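Local coordinates for protein dipeptidase AC. Metallo peptidase. MEROPS family M19 (Rhodobacter sphaeroides, PDB 3LY0) that probably hydrolyses dipeptides as a zinc-dependent metallodipeptidase of family M19, and binds a phosphinate mimic of L-Ala-D-Ala at a two-zinc site, at residues P228-H233 / E345-L350; G297-G302 / M339-H344. All coordinates share one frame; numbering follows the deposited sequence.

Interaction 1 of 2, residues P228-H233 / E345-L350; sequences PLVATH and ENWYGL. With ZN (zinc ion), chain E; LY0 ((2R)-3-[(R)-[(1R)-1-aminoethyl](hydroxy)phosphoryl]-2-methylpropanoic acid), chain C.
With chi1 at 179°, Val230 sets CG1 anti to its backbone N and CG2 beside that N, so that its two methyls reach different side chains of the helix 345-350. Leu350 answers with CG anti to its own N, which carries CD2 out to the strand, while Trp347 swings its six-membered ring the same way. The contact belongs to a TIM-barrel-type fold: strand 230-231 is one of the parallel strands of the barrel, and the C-terminal helix 336-354 closes over it. Val230 CG1 comes up to the edge of the indole, near the ring plane, 3.7 Å from Trp347 CH2. Val230 CG2 meets Leu350 CD2 tip to tip at 3.8 Å, and the same methyl, Leu350 CD2, also lies 3.9 Å from Pro228 CB, so that one methyl packs against two residues of 228-233. Further along, the methyl CG2 of Thr232 lies 4.0 Å from Trp347 CH2, the two side chains crossing at about a right angle. Met207 and Met260 of the flanking strands extend this apolar layer, and the indole NE1 is hydrogen-bonded to Met303, which would help hold the turn of the ring. Thr232 joins this packing to the active site. Its chi1 of 61° puts OG1 in the crowded position between backbone N and carbonyl carbon, where it is hydrogen-bonded to Asp209 and also accepts a bond from His233 ND1. That ring nitrogen meets the oxygen nearly in the ring plane, with an N-H...O angle of 157°, and so helps set the rotation of the imidazole. The other ring nitrogen, His233 NE2, binds ZN at 2.2 Å, a metal also held by Glu139, His212 and the inhibitor, whose carboxylate oxygen LY0 O62 sits at the imidazole edge, 3.2 Å from His233 NE2.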
loop_
_atom_site.group_PDB
_atom_site.type_symbol
_atom_site.label_atom_id
_atom_site.label_comp_id
_atom_site.label_asym_id
_atom_site.label_seq_id
_atom_site.Cartn_x
_atom_site.Cartn_y
_atom_site.Cartn_z
ATOM N N PRO A 228 1.561 4.662 -15.807
ATOM C CA PRO A 228 0.228 4.768 -15.195
ATOM C C PRO A 228 0.318 5.264 -13.760
ATOM O O PRO A 228 1.286 4.965 -13.055
ATOM C CB PRO A 228 -0.288 3.330 -15.241
ATOM C CG PRO A 228 0.434 2.718 -16.431
ATOM C CD PRO A 228 1.795 3.344 -16.427
ATOM N N LEU A 229 -0.685 6.026 -13.328
ATOM C CA LEU A 229 -0.699 6.550 -11.967
ATOM C C LEU A 229 -1.294 5.530 -11.018
ATOM O O LEU A 229 -2.330 4.938 -11.306
ATOM C CB LEU A 229 -1.513 7.839 -11.897
ATOM C CG LEU A 229 -0.984 8.971 -12.779
ATOM C CD1 LEU A 229 -1.908 10.195 -12.690
ATOM C CD2 LEU A 229 0.446 9.339 -12.397
ATOM N N VAL A 230 -0.646 5.344 -9.877
ATOM C CA VAL A 230 -1.040 4.287 -8.960
ATOM C C VAL A 230 -1.087 4.818 -7.544
ATOM O O VAL A 230 -0.169 5.503 -7.106
ATOM C CB VAL A 230 -0.001 3.151 -8.971
ATOM C CG1 VAL A 230 -0.410 2.069 -7.982
ATOM C CG2 VAL A 230 0.176 2.575 -10.374
ATOM N N ALA A 231 -2.162 4.497 -6.830
ATOM C CA ALA A 231 -2.220 4.693 -5.385
ATOM C C ALA A 231 -2.488 3.312 -4.801
ATOM O O ALA A 231 -3.563 2.749 -5.012
ATOM C CB ALA A 231 -3.336 5.656 -5.030
ATOM N N THR A 232 -1.501 2.731 -4.124
ATOM C CA THR A 232 -1.631 1.334 -3.714
ATOM C C THR A 232 -2.641 1.087 -2.600
ATOM O O THR A 232 -3.173 -0.016 -2.492
ATOM C CB THR A 232 -0.295 0.728 -3.245
ATOM O OG1 THR A 232 0.184 1.453 -2.107
ATOM C CG2 THR A 232 0.772 0.725 -4.358
ATOM N N HIS A 233 -2.889 2.095 -1.761
ATOM C CA HIS A 233 -3.782 1.913 -0.622
ATOM C C HIS A 233 -4.485 3.220 -0.253
ATOM O O HIS A 233 -4.171 3.861 0.757
ATOM C CB HIS A 233 -3.081 1.203 0.572
ATOM C CG HIS A 233 -1.870 1.907 1.127
ATOM N ND1 HIS A 233 -0.753 2.208 0.371
ATOM C CD2 HIS A 233 -1.576 2.296 2.393
ATOM C CE1 HIS A 233 0.151 2.789 1.135
ATOM N NE2 HIS A 233 -0.312 2.839 2.371
ATOM N N GLU A 345 -6.363 -9.799 -11.141
ATOM C CA GLU A 345 -6.016 -9.567 -12.548
ATOM C C GLU A 345 -5.630 -8.118 -12.822
ATOM O O GLU A 345 -4.725 -7.846 -13.609
ATOM C CB GLU A 345 -7.139 -10.010 -13.495
ATOM C CG GLU A 345 -7.423 -11.508 -13.473
ATOM C CD GLU A 345 -8.549 -11.903 -14.411
ATOM O OE1 GLU A 345 -9.209 -11.003 -14.967
ATOM O OE2 GLU A 345 -8.789 -13.118 -14.576
ATOM N N ASN A 346 -6.311 -7.182 -12.174
ATOM C CA ASN A 346 -6.011 -5.773 -12.399
ATOM C C ASN A 346 -4.587 -5.405 -11.969
ATOM O O ASN A 346 -3.894 -4.684 -12.685
ATOM C CB ASN A 346 -7.043 -4.865 -11.718
ATOM C CG ASN A 346 -8.397 -4.909 -12.406
ATOM O OD1 ASN A 346 -8.519 -5.417 -13.519
ATOM N ND2 ASN A 346 -9.416 -4.372 -11.755
ATOM N N TRP A 347 -4.153 -5.875 -10.802
ATOM C CA TRP A 347 -2.767 -5.631 -10.407
ATOM C C TRP A 347 -1.801 -6.213 -11.422
ATOM O O TRP A 347 -0.814 -5.569 -11.769
ATOM C CB TRP A 347 -2.433 -6.191 -9.023
ATOM C CG TRP A 347 -2.748 -5.214 -7.929
ATOM C CD1 TRP A 347 -3.621 -5.393 -6.888
ATOM C CD2 TRP A 347 -2.214 -3.889 -7.781
ATOM N NE1 TRP A 347 -3.654 -4.270 -6.100
ATOM C CE2 TRP A 347 -2.798 -3.331 -6.623
ATOM C CE3 TRP A 347 -1.295 -3.122 -8.514
ATOM C CZ2 TRP A 347 -2.495 -2.042 -6.177
ATOM C CZ3 TRP A 347 -0.988 -1.843 -8.063
ATOM C CH2 TRP A 347 -1.592 -1.317 -6.905
ATOM N N TYR A 348 -2.062 -7.433 -11.884
ATOM C CA TYR A 348 -1.121 -8.058 -12.810
ATOM C C TYR A 348 -1.016 -7.263 -14.108
ATOM O O TYR A 348 0.078 -7.087 -14.638
ATOM C CB TYR A 348 -1.478 -9.525 -13.091
ATOM C CG TYR A 348 -1.481 -10.440 -11.883
ATOM C CD1 TYR A 348 -0.865 -10.077 -10.689
ATOM C CD2 TYR A 348 -2.100 -11.681 -11.945
ATOM C CE1 TYR A 348 -0.872 -10.925 -9.590
ATOM C CE2 TYR A 348 -2.118 -12.535 -10.848
ATOM C CZ TYR A 348 -1.501 -12.150 -9.672
ATOM O OH TYR A 348 -1.512 -12.991 -8.584
ATOM N N GLY A 349 -2.152 -6.793 -14.617
ATOM C CA GLY A 349 -2.155 -5.935 -15.789
ATOM C C GLY A 349 -1.395 -4.640 -15.547
ATOM O O GLY A 349 -0.611 -4.210 -16.388
ATOM N N LEU A 350 -1.635 -4.011 -14.397
ATOM C CA LEU A 350 -0.933 -2.785 -14.038
ATOM C C LEU A 350 0.590 -3.009 -14.028
ATOM O O LEU A 350 1.360 -2.176 -14.530
ATOM C CB LEU A 350 -1.428 -2.281 -12.673
ATOM C CG LEU A 350 -0.763 -1.020 -12.097
ATOM C CD1 LEU A 350 0.602 -1.316 -11.472
ATOM C CD2 LEU A 350 -0.647 0.087 -13.143
HETATM ZN ZN ZN E . 0.555 3.808 4.198
HETATM P P LY0 C . 0.598 2.873 6.806
HETATM C C1 LY0 C . 2.129 3.157 9.125
HETATM N N1 LY0 C . 3.073 1.915 7.199
HETATM C C2 LY0 C . 1.873 2.239 7.949
HETATM C C4 LY0 C . -1.040 2.909 7.636
HETATM C C5 LY0 C . -1.806 4.194 7.492
HETATM C C6 LY0 C . -1.838 4.703 6.077
HETATM C C7 LY0 C . -3.141 4.209 8.193
HETATM O O31 LY0 C . 0.616 1.933 5.623
HETATM O O32 LY0 C . 1.023 4.296 6.314
HETATM O O61 LY0 C . -2.239 5.977 5.845
HETATM O O62 LY0 C . -1.474 3.996 5.121
#

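Interaction 2 of 2, residues G297-G302 / M339-H344; sequences GEDHVG and MRKLCH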
loop_
_atom_site.group_PDB
_atom_site.type_symbol
_atom_site.label_atom_id
_atom_site.label_comp_id
_atom_site.label_asym_id
_atom_site.label_seq_id
_atom_site.Cartn_x
_atom_site.Cartn_y
_atom_site.Cartn_z
ATOM N N GLY A 297 -13.221 2.646 -13.609
ATOM C CA GLY A 297 -13.446 1.535 -14.513
ATOM C C GLY A 297 -13.091 0.223 -13.844
ATOM O O GLY A 297 -12.265 0.188 -12.922
ATOM N N GLU A 298 -13.695 -0.857 -14.326
ATOM C CA GLU A 298 -13.537 -2.172 -13.728
ATOM C C GLU A 298 -12.117 -2.709 -13.775
ATOM O O GLU A 298 -11.785 -3.613 -13.023
ATOM C CB GLU A 298 -14.448 -3.194 -14.420
ATOM C CG GLU A 298 -15.933 -3.022 -14.151
ATOM C CD GLU A 298 -16.763 -4.111 -14.809
ATOM O OE1 GLU A 298 -16.208 -4.866 -15.635
ATOM O OE2 GLU A 298 -17.964 -4.214 -14.487
ATOM N N ASP A 299 -11.288 -2.168 -14.664
ATOM C CA ASP A 299 -9.931 -2.684 -14.832
ATOM C C ASP A 299 -8.902 -1.963 -13.962
ATOM O O ASP A 299 -7.721 -2.298 -13.995
ATOM C CB ASP A 299 -9.496 -2.571 -16.297
ATOM C CG ASP A 299 -10.312 -3.457 -17.213
ATOM O OD1 ASP A 299 -10.267 -4.694 -17.042
ATOM O OD2 ASP A 299 -10.993 -2.912 -18.104
ATOM N N HIS A 300 -9.339 -0.988 -13.175
ATOM C CA HIS A 300 -8.382 -0.091 -12.529
ATOM C C HIS A 300 -8.531 0.007 -11.018
ATOM O O HIS A 300 -8.096 0.985 -10.408
ATOM C CB HIS A 300 -8.448 1.296 -13.176
ATOM C CG HIS A 300 -8.239 1.263 -14.657
ATOM N ND1 HIS A 300 -7.001 1.061 -15.227
ATOM C CD2 HIS A 300 -9.115 1.372 -15.686
ATOM C CE1 HIS A 300 -7.120 1.057 -16.543
ATOM N NE2 HIS A 300 -8.391 1.249 -16.848
ATOM N N VAL A 301 -9.151 -1.013 -10.434
ATOM C CA VAL A 301 -9.365 -1.096 -8.994
ATOM C C VAL A 301 -8.940 -2.470 -8.483
ATOM O O VAL A 301 -9.174 -3.488 -9.133
ATOM C CB VAL A 301 -10.843 -0.883 -8.633
ATOM C CG1 VAL A 301 -11.003 -0.889 -7.116
ATOM C CG2 VAL A 301 -11.359 0.409 -9.236
ATOM N N GLY A 302 -8.292 -2.506 -7.327
ATOM C CA GLY A 302 -7.980 -3.772 -6.691
ATOM C C GLY A 302 -7.931 -3.604 -5.191
ATOM O O GLY A 302 -8.490 -2.642 -4.657
ATOM N N MET A 339 -14.977 -10.010 -10.146
ATOM C CA MET A 339 -14.288 -10.483 -8.948
ATOM C C MET A 339 -12.819 -10.838 -9.236
ATOM O O MET A 339 -11.927 -10.512 -8.455
ATOM C CB MET A 339 -14.999 -11.690 -8.335
ATOM C CG MET A 339 -16.359 -11.382 -7.739
ATOM S SD MET A 339 -16.314 -10.335 -6.258
ATOM C CE MET A 339 -15.240 -11.286 -5.179
ATOM N N ARG A 340 -12.550 -11.518 -10.347
ATOM C CA ARG A 340 -11.176 -11.880 -10.672
ATOM C C ARG A 340 -10.311 -10.642 -10.930
ATOM O O ARG A 340 -9.143 -10.582 -10.514
ATOM C CB ARG A 340 -11.129 -12.841 -11.862
ATOM C CG ARG A 340 -11.691 -14.209 -11.511
ATOM C CD ARG A 340 -11.398 -15.230 -12.602
ATOM N NE ARG A 340 -12.138 -14.954 -13.829
ATOM C CZ ARG A 340 -13.372 -15.387 -14.069
ATOM N NH1 ARG A 340 -14.016 -16.108 -13.162
ATOM N NH2 ARG A 340 -13.967 -15.093 -15.215
ATOM N N LYS A 341 -10.891 -9.659 -11.608
ATOM C CA LYS A 341 -10.200 -8.388 -11.834
ATOM C C LYS A 341 -9.832 -7.708 -10.512
ATOM O O LYS A 341 -8.681 -7.299 -10.315
ATOM C CB LYS A 341 -11.054 -7.446 -12.683
ATOM C CG LYS A 341 -11.178 -7.861 -14.143
ATOM C CD LYS A 341 -12.086 -6.894 -14.868
ATOM C CE LYS A 341 -12.238 -7.254 -16.336
ATOM N NZ LYS A 341 -12.971 -6.183 -17.064
ATOM N N LEU A 342 -10.816 -7.583 -9.623
ATOM C CA LEU A 342 -10.626 -6.884 -8.358
ATOM C C LEU A 342 -9.672 -7.644 -7.442
ATOM O O LEU A 342 -8.936 -7.045 -6.659
ATOM C CB LEU A 342 -11.966 -6.698 -7.648
ATOM C CG LEU A 342 -12.981 -5.845 -8.399
ATOM C CD1 LEU A 342 -14.302 -5.865 -7.662
ATOM C CD2 LEU A 342 -12.480 -4.407 -8.556
ATOM N N CYS A 343 -9.675 -8.965 -7.541
ATOM C CA CYS A 343 -8.867 -9.784 -6.649
ATOM C C CYS A 343 -7.398 -9.884 -7.048
ATOM O O CYS A 343 -6.526 -9.888 -6.177
ATOM C CB CYS A 343 -9.479 -11.184 -6.472
ATOM S SG CYS A 343 -10.971 -11.199 -5.430
ATOM N N HIS A 344 -7.117 -9.979 -8.348
ATOM C CA HIS A 344 -5.723 -10.037 -8.780
ATOM C C HIS A 344 -5.431 -9.596 -10.213
ATOM O O HIS A 344 -4.334 -9.114 -10.486
ATOM C CB HIS A 344 -5.146 -11.444 -8.572
ATOM C CG HIS A 344 -5.862 -12.514 -9.339
ATOM N ND1 HIS A 344 -6.774 -13.363 -8.750
ATOM C CD2 HIS A 344 -5.796 -12.880 -10.644
ATOM C CE1 HIS A 344 -7.242 -14.204 -9.655
ATOM N NE2 HIS A 344 -6.670 -13.930 -10.815
HETATM O O HOH W 1 -15.421 -7.500 -15.339
#
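A type I beta turn from Gly297 to His300, closed by a bond of 3.2 Å from His300 N to Gly297 O, leads from helix 283-296 into strand 301-303 and runs beside the helix 339-344, which has a wider pi-type turn at 341-344. The backbones come closest at the strand, where Gly302 CA lies 3.4 Å from Leu342 O in a CA-H...O contact. Lys341, extended beyond CG, lays its chain across the turn and brings NZ between two acids. NZ donates to Asp299 OD1 at 3.1 Å, from above the carboxylate plane, 40° out of it. Its second partner, Glu298 OE1, is a long salt bridge at 3.8 Å, bridged by a water that donates to OE1 and weakly accepts from NZ. An alanine in place of Lys341 would lose both ion pairs and probably leave the turn less firmly held to the helix. Deeper in, Leu342 lies alongside Val301, with Leu342 CD2 3.9 Å from Val301 CB, and Ile293 touches both. This is alpha/beta packing of the TIM-barrel type, a helix-to-strand turn at the strand's start fastened to the C-terminal helix.

Both contacts use helix 336-354 against neighbouring parts of the parallel barrel wall, interaction 1 on strand 230-231 and interaction 2 on strand 301-303, with strand 260-263 between the two strands. Their centres lie about 9 Å apart. Interaction 1 is buried and wholly apolar across its segments, and its strand leads, by way of Thr232, to a zinc ligand. Interaction 2 is partly buried: apolar beside the strand, but ionic and water-bridged at the turn before it, with no metal ligand in either segment. Asn346, within 345-350, connects them, its ND2 lying 2.8 Å from both Val301 O and Glu298 O, so one amide is hydrogen-bonded to both the turn and the start of the strand of interaction 2.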